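Local coordinates for DUF4442 domain-containing protein (Pseudomonas aeruginosa, PDB 1YOC) that is of unknown function but has the hotdog fold and, like PaaI-type relatives, is probably an acyl-CoA thioesterase or a related acyl-thioester-binding protein, at residues Y43-F48 / R106-G111; A69-A74 / A138-Y143; A99-D104 / A128-K133; A16-M21 / A33-E38; A80-G85 / I114-T119. All coordinates share one frame; numbering follows the deposited sequence.

Contact 1 of 5, residues Y43-F48 / R106-G111; sequences YAEVTF and RAVADG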
# COMPACT_ATOMS: atom_id res chain seq x y z
N TYR B 43 -11.54 -3.59 18.03
CA TYR B 43 -10.50 -4.60 17.73
C TYR B 43 -10.66 -5.32 16.39
O TYR B 43 -11.75 -5.77 16.07
CB TYR B 43 -10.50 -5.68 18.85
CG TYR B 43 -9.37 -6.69 18.70
CD1 TYR B 43 -8.08 -6.39 19.14
CD2 TYR B 43 -9.58 -7.93 18.05
CE1 TYR B 43 -7.00 -7.29 18.93
CE2 TYR B 43 -8.49 -8.85 17.82
CZ TYR B 43 -7.22 -8.50 18.27
OH TYR B 43 -6.15 -9.36 18.05
N ALA B 44 -9.60 -5.42 15.60
CA ALA B 44 -9.70 -6.19 14.35
C ALA B 44 -8.41 -6.97 14.17
O ALA B 44 -7.30 -6.49 14.50
CB ALA B 44 -9.93 -5.28 13.14
N GLU B 45 -8.56 -8.18 13.68
CA GLU B 45 -7.40 -9.02 13.42
C GLU B 45 -7.64 -9.75 12.11
O GLU B 45 -8.67 -10.42 11.94
CB GLU B 45 -7.18 -10.00 14.58
CG GLU B 45 -5.95 -10.89 14.41
CD GLU B 45 -5.79 -11.86 15.60
OE1 GLU B 45 -6.31 -11.57 16.70
OE2 GLU B 45 -5.14 -12.91 15.45
N VAL B 46 -6.69 -9.59 11.20
CA VAL B 46 -6.80 -10.21 9.87
C VAL B 46 -5.56 -11.04 9.56
O VAL B 46 -4.46 -10.80 10.12
CB VAL B 46 -6.94 -9.14 8.71
CG1 VAL B 46 -8.09 -8.16 8.99
CG2 VAL B 46 -5.68 -8.40 8.56
N THR B 47 -5.73 -12.01 8.68
CA THR B 47 -4.58 -12.82 8.29
C THR B 47 -4.59 -12.89 6.77
O THR B 47 -5.63 -12.68 6.17
CB THR B 47 -4.69 -14.29 8.80
OG1 THR B 47 -5.91 -14.87 8.31
CG2 THR B 47 -4.71 -14.34 10.33
N PHE B 48 -3.43 -13.10 6.14
CA PHE B 48 -3.45 -13.36 4.70
C PHE B 48 -2.27 -14.31 4.43
O PHE B 48 -1.22 -14.26 5.11
CB PHE B 48 -3.46 -12.09 3.81
CG PHE B 48 -2.16 -11.32 3.78
CD1 PHE B 48 -1.20 -11.60 2.81
CD2 PHE B 48 -1.95 -10.24 4.67
CE1 PHE B 48 -0.02 -10.78 2.69
CE2 PHE B 48 -0.81 -9.43 4.58
CZ PHE B 48 0.15 -9.69 3.60
N ARG B 106 -0.26 -11.96 10.04
CA ARG B 106 -1.38 -11.69 10.95
C ARG B 106 -1.25 -10.18 11.28
O ARG B 106 -0.20 -9.73 11.72
CB ARG B 106 -1.22 -12.53 12.24
CG ARG B 106 -2.36 -12.44 13.29
CD ARG B 106 -2.09 -13.44 14.50
NE ARG B 106 -1.43 -12.79 15.66
CZ ARG B 106 -0.14 -12.97 16.01
NH1 ARG B 106 0.64 -13.77 15.29
NH2 ARG B 106 0.37 -12.34 17.07
N ALA B 107 -2.31 -9.41 11.05
CA ALA B 107 -2.24 -7.99 11.35
C ALA B 107 -3.25 -7.68 12.42
O ALA B 107 -4.41 -8.08 12.33
CB ALA B 107 -2.53 -7.16 10.05
N VAL B 108 -2.82 -6.94 13.44
CA VAL B 108 -3.68 -6.62 14.56
C VAL B 108 -3.87 -5.12 14.71
O VAL B 108 -2.89 -4.36 14.73
CB VAL B 108 -3.05 -7.18 15.88
CG1 VAL B 108 -3.90 -6.75 17.08
CG2 VAL B 108 -2.89 -8.73 15.80
N ALA B 109 -5.13 -4.70 14.80
CA ALA B 109 -5.45 -3.29 14.98
C ALA B 109 -6.12 -3.21 16.35
O ALA B 109 -7.28 -3.61 16.53
CB ALA B 109 -6.44 -2.78 13.81
N ASP B 110 -5.36 -2.72 17.33
CA ASP B 110 -5.87 -2.61 18.72
C ASP B 110 -6.49 -1.24 18.92
O ASP B 110 -5.76 -0.25 19.01
CB ASP B 110 -4.65 -2.80 19.65
CG ASP B 110 -4.99 -2.62 21.13
OD1 ASP B 110 -6.14 -2.27 21.47
OD2 ASP B 110 -4.08 -2.86 21.95
N GLY B 111 -7.82 -1.17 18.98
CA GLY B 111 -8.51 0.11 19.14
C GLY B 111 -8.97 0.37 20.57
O GLY B 111 -9.81 1.24 20.78
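Glu45 reaches across to Val108 and Arg106 where two antiparallel strands, 43-48 and 106-110, lie side by side in the curved sheet of a hotdog fold. From its backbone, the CG of Glu45 stands anti to the N (chi1 -178°) and the rest of the chain stays extended. CB and CG pass over the carbonyl of Ala107, with CG 3.8 Å from Ala107 O, while CG also lies alongside Val108 CG2. At the tip the two oxygens part company. OE1 accepts a short hydrogen bond from Tyr43 OH (2.6 Å), coming in from above the carboxylate plane. OE2 sits 3.2 Å from Arg106 CD and forms a long salt bridge to Arg106 NE at 3.7 Å. The stronger ionic partner of Arg106 is Asp132, so the arginine is shared between two acids. Tyr43 also lays its outer ring atoms obliquely on Val108, CE1 to CG1 3.7 Å; tyrosine, with an apolar ring and a polar hydroxyl, suits this partly exposed face.
The other face carries Ala44, Val46, Ala107 and Ala109. Three small alanines and a valine suit it because helix 63-81 packs there. Between the faces, Ala44 pairs with Ala109 and Val46 with Ala107 through reciprocal backbone bonds, the shortest running from Ala107 N to Val46 O at 2.7 Å.

Contact 2 of 5, residues A69-A74 / A138-Y143; sequences AAELAA and AEITMY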
# COMPACT_ATOMS: atom_id res chain seq x y z
N ALA B 69 -3.23 -5.13 4.26
CA ALA B 69 -3.82 -5.82 5.40
C ALA B 69 -4.11 -4.78 6.51
O ALA B 69 -5.13 -4.85 7.20
CB ALA B 69 -2.81 -6.89 5.96
N ALA B 70 -3.20 -3.83 6.68
CA ALA B 70 -3.35 -2.80 7.72
C ALA B 70 -4.56 -1.93 7.43
O ALA B 70 -5.37 -1.62 8.32
CB ALA B 70 -2.08 -1.93 7.80
N GLU B 71 -4.70 -1.55 6.16
CA GLU B 71 -5.84 -0.73 5.76
C GLU B 71 -7.15 -1.50 6.02
O GLU B 71 -8.15 -0.92 6.46
CB GLU B 71 -5.73 -0.44 4.27
CG GLU B 71 -6.91 0.28 3.73
CD GLU B 71 -6.77 1.77 3.83
OE1 GLU B 71 -6.07 2.28 4.76
OE2 GLU B 71 -7.39 2.43 2.95
N LEU B 72 -7.15 -2.80 5.73
CA LEU B 72 -8.36 -3.60 5.92
C LEU B 72 -8.72 -3.67 7.41
O LEU B 72 -9.87 -3.50 7.79
CB LEU B 72 -8.15 -5.01 5.36
CG LEU B 72 -9.33 -5.98 5.58
CD1 LEU B 72 -10.60 -5.53 4.86
CD2 LEU B 72 -8.86 -7.36 5.06
N ALA B 73 -7.73 -3.93 8.25
CA ALA B 73 -8.01 -4.03 9.68
C ALA B 73 -8.41 -2.68 10.27
O ALA B 73 -9.42 -2.58 11.00
CB ALA B 73 -6.79 -4.56 10.42
N ALA B 74 -7.66 -1.63 9.95
CA ALA B 74 -7.94 -0.33 10.55
C ALA B 74 -9.23 0.25 10.09
O ALA B 74 -10.00 0.78 10.90
CB ALA B 74 -6.81 0.65 10.25
N ALA B 138 2.07 0.24 11.37
CA ALA B 138 1.45 1.35 10.67
C ALA B 138 0.57 2.13 11.66
O ALA B 138 0.14 1.61 12.71
CB ALA B 138 0.58 0.86 9.54
N GLU B 139 0.33 3.39 11.30
CA GLU B 139 -0.62 4.24 12.03
C GLU B 139 -1.42 4.86 10.89
O GLU B 139 -0.85 5.47 10.01
CB GLU B 139 0.12 5.30 12.84
CG GLU B 139 0.59 4.76 14.20
CD GLU B 139 1.47 5.76 14.95
OE1 GLU B 139 1.52 6.95 14.54
OE2 GLU B 139 2.10 5.34 15.94
N ILE B 140 -2.74 4.65 10.87
CA ILE B 140 -3.60 5.19 9.83
C ILE B 140 -4.50 6.23 10.51
O ILE B 140 -5.22 5.93 11.46
CB ILE B 140 -4.43 4.09 9.19
CG1 ILE B 140 -3.50 3.07 8.51
CG2 ILE B 140 -5.42 4.71 8.17
CD1 ILE B 140 -4.20 1.76 8.03
N THR B 141 -4.42 7.46 10.01
CA THR B 141 -5.19 8.57 10.55
C THR B 141 -6.50 8.66 9.81
O THR B 141 -6.53 8.82 8.58
CB THR B 141 -4.42 9.88 10.39
OG1 THR B 141 -3.19 9.78 11.14
CG2 THR B 141 -5.24 11.05 10.94
N MET B 142 -7.57 8.48 10.57
CA MET B 142 -8.93 8.54 10.07
C MET B 142 -9.53 9.88 10.44
O MET B 142 -9.44 10.30 11.61
CB MET B 142 -9.79 7.46 10.74
CG MET B 142 -9.25 6.05 10.58
SD MET B 142 -9.13 5.60 8.81
CE MET B 142 -8.79 3.84 8.96
N TYR B 143 -10.12 10.59 9.47
CA TYR B 143 -10.78 11.86 9.82
C TYR B 143 -12.26 11.49 10.04
O TYR B 143 -12.93 10.98 9.13
CB TYR B 143 -10.71 12.89 8.71
CG TYR B 143 -11.37 14.18 9.17
CD1 TYR B 143 -10.75 14.98 10.13
CD2 TYR B 143 -12.62 14.58 8.68
CE1 TYR B 143 -11.37 16.17 10.59
CE2 TYR B 143 -13.24 15.77 9.14
CZ TYR B 143 -12.59 16.55 10.09
OH TYR B 143 -13.11 17.79 10.52
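Ile140 points its CD1 methyl into helix 63-81 between Ala70, Glu71 and Ala74, a piece of the hotdog fold in which the strands form the bun and this long central helix the sausage. CD1 lies 3.6 Å from Ala74 CB and equally far from Ala70 O, and it also touches Glu71 CA (3.7 Å). On one flank Ala70 CB meets Ala138 CB at 4.2 Å. On the other, Met142 brings CE to 3.8 Å from Ala74 C; its chain bends at chi2 (-59°), which turns SD back from a straight course. Alternate strand residues 138, 140 and 142 thus face the helix, and alanines at 70 and 74, one turn apart, let it approach the sheet closely, the axes of segments 69-74 and 138-143 passing at 9.4 Å.
The next shell fixes these groups. Val95, Met93 and Pro90 of strand 86-97 flank Ala138, Ile140 and Met142, while Val124 of strand 120-130 supports Ala74. The opposite side of the helix turns Leu72 to Val46. Glu71 is buried and packs on Ile64 of the second subunit; its side chain crosses Ile140 at about a right angle, and OE1 lies 3.8 Å from Ile140 CD1.

Contact 3 of 5, residues A99-D104 / A128-K133; sequences AKATGD and AYVDDK
Val130 carries the close part of this contact by pushing both its methyls into the loop 99-104. CG1, anti to the backbone N (chi1 168°), comes to 3.5 Å from Gly103 N, and CG2 packs 3.9 Å from Ala101 CB while also touching the carbonyl oxygens of Gly103 and Asp104. Glycine suits the place on two counts: its fully extended backbone (phi -167°, psi -166°) is hard for other residues to adopt, and without a side chain it lets the valine lie directly on the main chain. The price is polar, for Gly103 N is buried beneath the methyl and finds no hydrogen-bond partner. Val105 and Val135 continue the apolar surroundings of Val130.
Beyond Val130 the two backbones stand apart, and water fills in. No direct hydrogen bond joins the segments; instead Asp104 O accepts from two waters. One lies 2.6 Å from Asp104 O and accepts from Asp131 N at 3.0 Å; the other gives its second proton to Tyr129 O at 3.2 Å. The carboxylate of Asp104 turns the other way, to the backbone N of Lys50. Farther out, Lys133 NZ folds back to a salt bridge with Asp131 OD2 (2.8 Å) on the solvent side.
Asp131 and Asp132 both take positive phi, and Val130 and Lys133 exchange backbone bonds in each direction. That is the signature of a two-residue beta hairpin with a type I' turn, here linking strands 120-130 and 133-146 of the hotdog sheet.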
# COMPACT_ATOMS: atom_id res chain seq x y z
N ALA B 99 11.09 -5.95 9.59
CA ALA B 99 11.82 -7.18 9.25
C ALA B 99 11.20 -7.73 7.97
O ALA B 99 10.10 -7.33 7.60
CB ALA B 99 11.65 -8.22 10.40
N LYS B 100 11.89 -8.62 7.29
CA LYS B 100 11.31 -9.25 6.10
C LYS B 100 10.17 -10.15 6.58
O LYS B 100 10.26 -10.78 7.62
CB LYS B 100 12.35 -10.11 5.36
CG LYS B 100 13.60 -9.32 4.94
CD LYS B 100 13.25 -7.85 4.62
CE LYS B 100 14.47 -7.06 4.14
NZ LYS B 100 14.92 -7.60 2.84
N ALA B 101 9.11 -10.24 5.78
CA ALA B 101 7.94 -11.04 6.13
C ALA B 101 8.04 -12.31 5.32
O ALA B 101 7.76 -12.34 4.10
CB ALA B 101 6.67 -10.28 5.79
N THR B 102 8.47 -13.37 5.99
CA THR B 102 8.74 -14.64 5.29
C THR B 102 7.72 -15.75 5.38
O THR B 102 8.04 -16.93 5.14
CB THR B 102 10.09 -15.17 5.78
OG1 THR B 102 9.94 -15.56 7.15
CG2 THR B 102 11.17 -14.07 5.66
N GLY B 103 6.49 -15.41 5.74
CA GLY B 103 5.45 -16.44 5.85
C GLY B 103 4.09 -15.78 5.96
O GLY B 103 3.98 -14.58 5.67
N ASP B 104 3.07 -16.55 6.33
CA ASP B 104 1.72 -16.00 6.47
C ASP B 104 1.72 -14.88 7.50
O ASP B 104 2.38 -14.96 8.52
CB ASP B 104 0.70 -17.08 6.87
CG ASP B 104 0.64 -18.23 5.86
OD1 ASP B 104 0.94 -18.06 4.65
OD2 ASP B 104 0.28 -19.34 6.30
N ALA B 128 1.88 -5.88 12.21
CA ALA B 128 1.76 -7.13 11.47
C ALA B 128 2.88 -8.04 11.93
O ALA B 128 4.00 -7.59 12.19
CB ALA B 128 1.83 -6.91 9.92
N TYR B 129 2.53 -9.32 12.01
CA TYR B 129 3.40 -10.39 12.47
C TYR B 129 3.52 -11.54 11.49
O TYR B 129 2.58 -11.83 10.71
CB TYR B 129 2.82 -11.03 13.74
CG TYR B 129 2.57 -10.10 14.90
CD1 TYR B 129 3.52 -9.96 15.92
CD2 TYR B 129 1.38 -9.35 14.97
CE1 TYR B 129 3.31 -9.08 16.98
CE2 TYR B 129 1.17 -8.45 16.04
CZ TYR B 129 2.14 -8.33 17.04
OH TYR B 129 1.94 -7.47 18.12
N VAL B 130 4.66 -12.24 11.58
CA VAL B 130 4.88 -13.47 10.87
C VAL B 130 5.45 -14.40 11.97
O VAL B 130 6.43 -14.05 12.65
CB VAL B 130 5.89 -13.36 9.67
CG1 VAL B 130 6.26 -14.77 9.22
CG2 VAL B 130 5.21 -12.64 8.48
N ASP B 131 4.83 -15.57 12.15
CA ASP B 131 5.27 -16.52 13.19
C ASP B 131 5.39 -15.80 14.54
O ASP B 131 6.38 -15.93 15.26
CB ASP B 131 6.60 -17.17 12.77
CG ASP B 131 7.01 -18.35 13.69
OD1 ASP B 131 6.13 -19.07 14.19
OD2 ASP B 131 8.23 -18.56 13.89
N ASP B 132 4.37 -15.01 14.87
CA ASP B 132 4.30 -14.26 16.13
C ASP B 132 5.36 -13.21 16.41
O ASP B 132 5.43 -12.67 17.52
CB ASP B 132 4.21 -15.24 17.32
CG ASP B 132 2.98 -16.10 17.24
OD1 ASP B 132 1.90 -15.57 16.89
OD2 ASP B 132 3.09 -17.30 17.49
N LYS B 133 6.12 -12.85 15.40
CA LYS B 133 7.15 -11.84 15.57
C LYS B 133 6.73 -10.63 14.71
O LYS B 133 6.28 -10.79 13.59
CB LYS B 133 8.49 -12.38 15.07
CG LYS B 133 8.93 -13.64 15.79
CD LYS B 133 10.19 -14.21 15.14
CE LYS B 133 10.58 -15.55 15.74
NZ LYS B 133 9.68 -16.60 15.19
O HOH W 1 3.33 -16.92 9.93
O HOH W 2 1.27 -14.75 11.18

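Contact 4 of 5, residues A16-M21 / A33-E38; sequences AQFSAM and APQFVE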
# COMPACT_ATOMS: atom_id res chain seq x y z
N ALA B 16 -14.08 -19.35 1.81
CA ALA B 16 -14.29 -19.21 0.38
C ALA B 16 -15.41 -18.19 0.08
O ALA B 16 -15.35 -17.44 -0.90
CB ALA B 16 -14.62 -20.59 -0.26
N GLN B 17 -16.44 -18.16 0.93
CA GLN B 17 -17.52 -17.20 0.71
C GLN B 17 -17.00 -15.79 1.03
O GLN B 17 -17.34 -14.83 0.35
CB GLN B 17 -18.74 -17.50 1.59
CG GLN B 17 -19.44 -18.88 1.33
CD GLN B 17 -18.86 -20.05 2.16
OE1 GLN B 17 -19.48 -21.12 2.27
NE2 GLN B 17 -17.68 -19.85 2.74
N PHE B 18 -16.22 -15.66 2.11
CA PHE B 18 -15.69 -14.33 2.46
C PHE B 18 -14.80 -13.86 1.32
O PHE B 18 -14.87 -12.69 0.91
CB PHE B 18 -14.86 -14.41 3.75
CG PHE B 18 -14.21 -13.12 4.13
CD1 PHE B 18 -14.91 -12.16 4.88
CD2 PHE B 18 -12.94 -12.82 3.65
CE1 PHE B 18 -14.37 -10.92 5.16
CE2 PHE B 18 -12.35 -11.57 3.91
CZ PHE B 18 -13.08 -10.60 4.67
N SER B 19 -13.98 -14.77 0.79
CA SER B 19 -13.09 -14.41 -0.30
C SER B 19 -13.84 -13.92 -1.53
O SER B 19 -13.41 -12.96 -2.19
CB SER B 19 -12.18 -15.59 -0.68
OG SER B 19 -11.21 -15.85 0.33
N ALA B 20 -14.96 -14.56 -1.84
CA ALA B 20 -15.73 -14.15 -3.03
C ALA B 20 -16.44 -12.83 -2.78
O ALA B 20 -16.59 -11.97 -3.69
CB ALA B 20 -16.76 -15.22 -3.41
N MET B 21 -16.89 -12.65 -1.55
CA MET B 21 -17.58 -11.41 -1.25
C MET B 21 -16.58 -10.24 -1.35
O MET B 21 -16.84 -9.21 -2.00
CB MET B 21 -18.21 -11.46 0.16
CG MET B 21 -18.87 -10.16 0.64
SD MET B 21 -17.69 -8.85 1.20
CE MET B 21 -16.98 -9.65 2.76
N ALA B 33 -5.96 -11.77 -0.68
CA ALA B 33 -6.78 -12.93 -0.22
C ALA B 33 -6.83 -13.00 1.30
O ALA B 33 -6.46 -13.99 1.91
CB ALA B 33 -6.18 -14.24 -0.80
N PRO B 34 -7.32 -11.94 1.94
CA PRO B 34 -7.38 -11.91 3.41
C PRO B 34 -8.57 -12.61 4.06
O PRO B 34 -9.54 -12.98 3.38
CB PRO B 34 -7.42 -10.40 3.68
CG PRO B 34 -8.40 -9.92 2.55
CD PRO B 34 -8.06 -10.81 1.35
N GLN B 35 -8.47 -12.82 5.37
CA GLN B 35 -9.57 -13.39 6.15
C GLN B 35 -9.55 -12.62 7.47
O GLN B 35 -8.48 -12.12 7.89
CB GLN B 35 -9.34 -14.88 6.45
CG GLN B 35 -9.30 -15.77 5.21
CD GLN B 35 -10.68 -15.88 4.57
OE1 GLN B 35 -11.71 -15.68 5.23
NE2 GLN B 35 -10.71 -16.20 3.29
N PHE B 36 -10.69 -12.48 8.11
CA PHE B 36 -10.69 -11.86 9.43
C PHE B 36 -10.66 -12.99 10.47
O PHE B 36 -11.36 -14.02 10.30
CB PHE B 36 -11.98 -11.08 9.69
CG PHE B 36 -11.92 -9.66 9.23
CD1 PHE B 36 -11.53 -8.63 10.10
CD2 PHE B 36 -12.22 -9.34 7.91
CE1 PHE B 36 -11.45 -7.30 9.63
CE2 PHE B 36 -12.15 -8.05 7.46
CZ PHE B 36 -11.76 -7.01 8.32
N VAL B 37 -9.85 -12.79 11.52
CA VAL B 37 -9.77 -13.73 12.64
C VAL B 37 -10.77 -13.18 13.66
O VAL B 37 -11.54 -13.92 14.30
CB VAL B 37 -8.37 -13.74 13.31
CG1 VAL B 37 -8.39 -14.63 14.59
CG2 VAL B 37 -7.36 -14.24 12.33
N GLU B 38 -10.76 -11.86 13.83
CA GLU B 38 -11.70 -11.24 14.76
C GLU B 38 -12.07 -9.83 14.33
O GLU B 38 -11.24 -9.10 13.79
CB GLU B 38 -11.13 -11.18 16.17
CG GLU B 38 -12.22 -10.84 17.18
CD GLU B 38 -11.74 -10.85 18.65
OE1 GLU B 38 -10.68 -11.47 18.93
OE2 GLU B 38 -12.44 -10.26 19.50
O HOH W 3 -9.90 -13.58 0.67
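Phe18 of helix 15-25 projects between Pro34, Gln35 and Phe36, the residues with which the chain enters one of the two outermost strands of the hotdog sheet within this subunit. CG is anti to the backbone N (chi1 176°), and the ring beyond it reaches Pro34 and Phe36. The ring presents its rim to Pro34: the carbonyl oxygen lies near the ring plane, 3.2 Å from Phe18 CE2, where the slightly positive C-H edge would suit it. Phe36 stands with its plane 77° from that of Phe18, the centroids 5.9 Å apart. Phe18 CZ meets the edge of the Phe36 ring, 3.6 Å from CD2, while the approach to the Phe18 ring itself is oblique. Met7 of helix 2-13 touches both rings, and Leu72 and Thr76 of helix 63-81 back Phe36, so large aromatics fill the seam between helices and sheet.
Gln35 slides past Phe18 in the opposite direction. A bend at chi2 turns its CD. The amide and ring planes are 57° apart, with OE1 3.5 Å from Phe18 CD2. NE2 faces the helix, 3.0 Å from Ser19 OG. Ser19 OG and Gln35 NE2 each hydrogen-bond to Pro15 O, a polar cluster for which a short hydroxyl and a long amide are well matched at a partly exposed margin. Beyond Phe36, Val37 and Glu38 both face Glu45 in a classic beta bulge. Between Ser19 and Pro34 a water bridges the segments, 2.6 Å from Ser19 OG and donating to Pro34 O at 2.8 Å.

Contact 5 of 5, residues A80-G85 / I114-T119; sequences ASIPAG and IDWQAT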
# COMPACT_ATOMS: atom_id res chain seq x y z
N ALA B 80 -16.70 -0.21 12.32
CA ALA B 80 -17.42 -0.94 13.38
C ALA B 80 -17.47 -0.20 14.72
O ALA B 80 -18.33 -0.49 15.56
CB ALA B 80 -16.76 -2.33 13.62
N SER B 81 -16.59 0.78 14.91
CA SER B 81 -16.47 1.44 16.20
C SER B 81 -17.05 2.83 16.40
O SER B 81 -17.46 3.16 17.53
CB SER B 81 -15.00 1.46 16.61
OG SER B 81 -14.40 0.18 16.46
N ILE B 82 -17.07 3.66 15.36
CA ILE B 82 -17.60 5.01 15.59
C ILE B 82 -19.12 4.95 15.61
O ILE B 82 -19.71 4.00 15.13
CB ILE B 82 -17.15 5.99 14.49
CG1 ILE B 82 -17.69 5.52 13.13
CG2 ILE B 82 -15.60 6.05 14.46
CD1 ILE B 82 -17.41 6.50 11.98
N PRO B 83 -19.77 5.98 16.19
CA PRO B 83 -21.24 6.07 16.28
C PRO B 83 -21.82 6.04 14.88
O PRO B 83 -21.20 6.57 13.93
CB PRO B 83 -21.47 7.44 16.98
CG PRO B 83 -20.24 7.62 17.78
CD PRO B 83 -19.15 7.13 16.85
N ALA B 84 -23.00 5.44 14.72
CA ALA B 84 -23.64 5.33 13.41
C ALA B 84 -23.85 6.69 12.72
O ALA B 84 -23.89 6.76 11.48
CB ALA B 84 -24.98 4.59 13.53
N GLY B 85 -23.97 7.74 13.51
CA GLY B 85 -24.15 9.08 12.95
C GLY B 85 -22.85 9.75 12.50
O GLY B 85 -22.87 10.86 12.01
N ILE B 114 -8.47 4.22 21.85
CA ILE B 114 -9.06 5.31 21.08
C ILE B 114 -10.43 5.74 21.61
O ILE B 114 -11.19 4.89 22.08
CB ILE B 114 -9.21 4.84 19.59
CG1 ILE B 114 -7.83 4.81 18.96
CG2 ILE B 114 -10.13 5.79 18.76
CD1 ILE B 114 -7.76 4.02 17.63
N ASP B 115 -10.70 7.04 21.63
CA ASP B 115 -12.02 7.52 22.05
C ASP B 115 -12.86 7.50 20.74
O ASP B 115 -12.82 8.42 19.91
CB ASP B 115 -11.91 8.94 22.61
CG ASP B 115 -13.25 9.55 22.94
OD1 ASP B 115 -14.31 8.91 22.71
OD2 ASP B 115 -13.23 10.70 23.45
N TRP B 116 -13.59 6.41 20.55
CA TRP B 116 -14.36 6.22 19.33
C TRP B 116 -15.58 7.11 19.21
O TRP B 116 -16.24 7.10 18.18
CB TRP B 116 -14.78 4.76 19.20
CG TRP B 116 -13.64 3.83 18.97
CD1 TRP B 116 -13.13 2.93 19.84
CD2 TRP B 116 -12.87 3.72 17.76
NE1 TRP B 116 -12.07 2.24 19.25
CE2 TRP B 116 -11.90 2.71 17.97
CE3 TRP B 116 -12.90 4.38 16.52
CZ2 TRP B 116 -10.97 2.35 17.00
CZ3 TRP B 116 -11.96 4.01 15.54
CH2 TRP B 116 -11.02 3.01 15.79
N GLN B 117 -15.89 7.85 20.26
CA GLN B 117 -17.05 8.73 20.14
C GLN B 117 -16.61 10.13 19.70
O GLN B 117 -17.45 10.97 19.39
CB GLN B 117 -17.82 8.79 21.48
CG GLN B 117 -18.93 7.74 21.59
CD GLN B 117 -18.39 6.32 21.57
OE1 GLN B 117 -17.54 5.97 22.40
NE2 GLN B 117 -18.87 5.50 20.63
N ALA B 118 -15.30 10.37 19.67
CA ALA B 118 -14.77 11.67 19.29
C ALA B 118 -14.74 11.93 17.78
O ALA B 118 -14.59 11.01 16.97
CB ALA B 118 -13.34 11.85 19.90
N THR B 119 -14.91 13.19 17.37
CA THR B 119 -14.85 13.52 15.94
C THR B 119 -13.44 14.10 15.76
O THR B 119 -12.77 14.42 16.73
CB THR B 119 -15.92 14.56 15.50
OG1 THR B 119 -15.87 15.71 16.36
CG2 THR B 119 -17.31 13.96 15.52
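A type I beta turn, Asp115 to Ala118, packs its Trp116 here on Ser81 at the C-terminal end of helix 63-81, the central helix of the hotdog fold, at the point where the chain leaves it. The turn opens with an Asx turn: Asp115 OD1 accepts from Gln117 N at 3.1 Å, an aspartate's carboxylate being short enough to accept from the main-chain N two residues on. Trp116, next in line, faces the helix end. Ser81 CB sits over its five-membered ring in a CH-pi contact, 3.5 Å from the centroid and 20° off the normal, its nearest ring atom being CD2 at 3.3 Å. Ile114 CG2 covers the opposite face, so the indole is sandwiched between a serine methylene and a methyl. Ile82 CG2 comes instead at the rim, 3.8 Å from Trp116 CE3. Trp116 O, in turn, accepts a CA-H...O contact from Ile82 and lies 3.2 Å from Pro83 CD. Gln117, bent at chi2, crosses Pro83 at a slant, with NE2 3.8 Å from Pro83 CG.
The polar tips are occupied elsewhere: Ser81 OG bonds to Met77 O and Gly42 N, and Trp116 NE1 to Gly111 O. With no conventional hydrogen bond between the two segments, the join rests on the apolar and C-H contacts of a large flat ring, and the polar atoms Ser81 OG and Trp116 NE1 are satisfied outside the two segments.

From the N terminus, contact 4 closes first, tying helix 15-25 to the start of strand 35-40 before any other contact opens. Contacts 1, 2, 5 and 3 then open in turn, from strand 43-48 through helix 63-81 to the loop at 99-104. They close in the order 1, 5, 3, 2. Contact 1 therefore crosses contacts 2, 3 and 5, and contacts 3 and 5 cross each other, while both nest within the loop closed by contact 2. Contacts 1 and 2 meet at the central helix and the sheet it packs on; contacts 3 and 5, with centres about 31 Å apart, lie on opposite sides of the chain's centre.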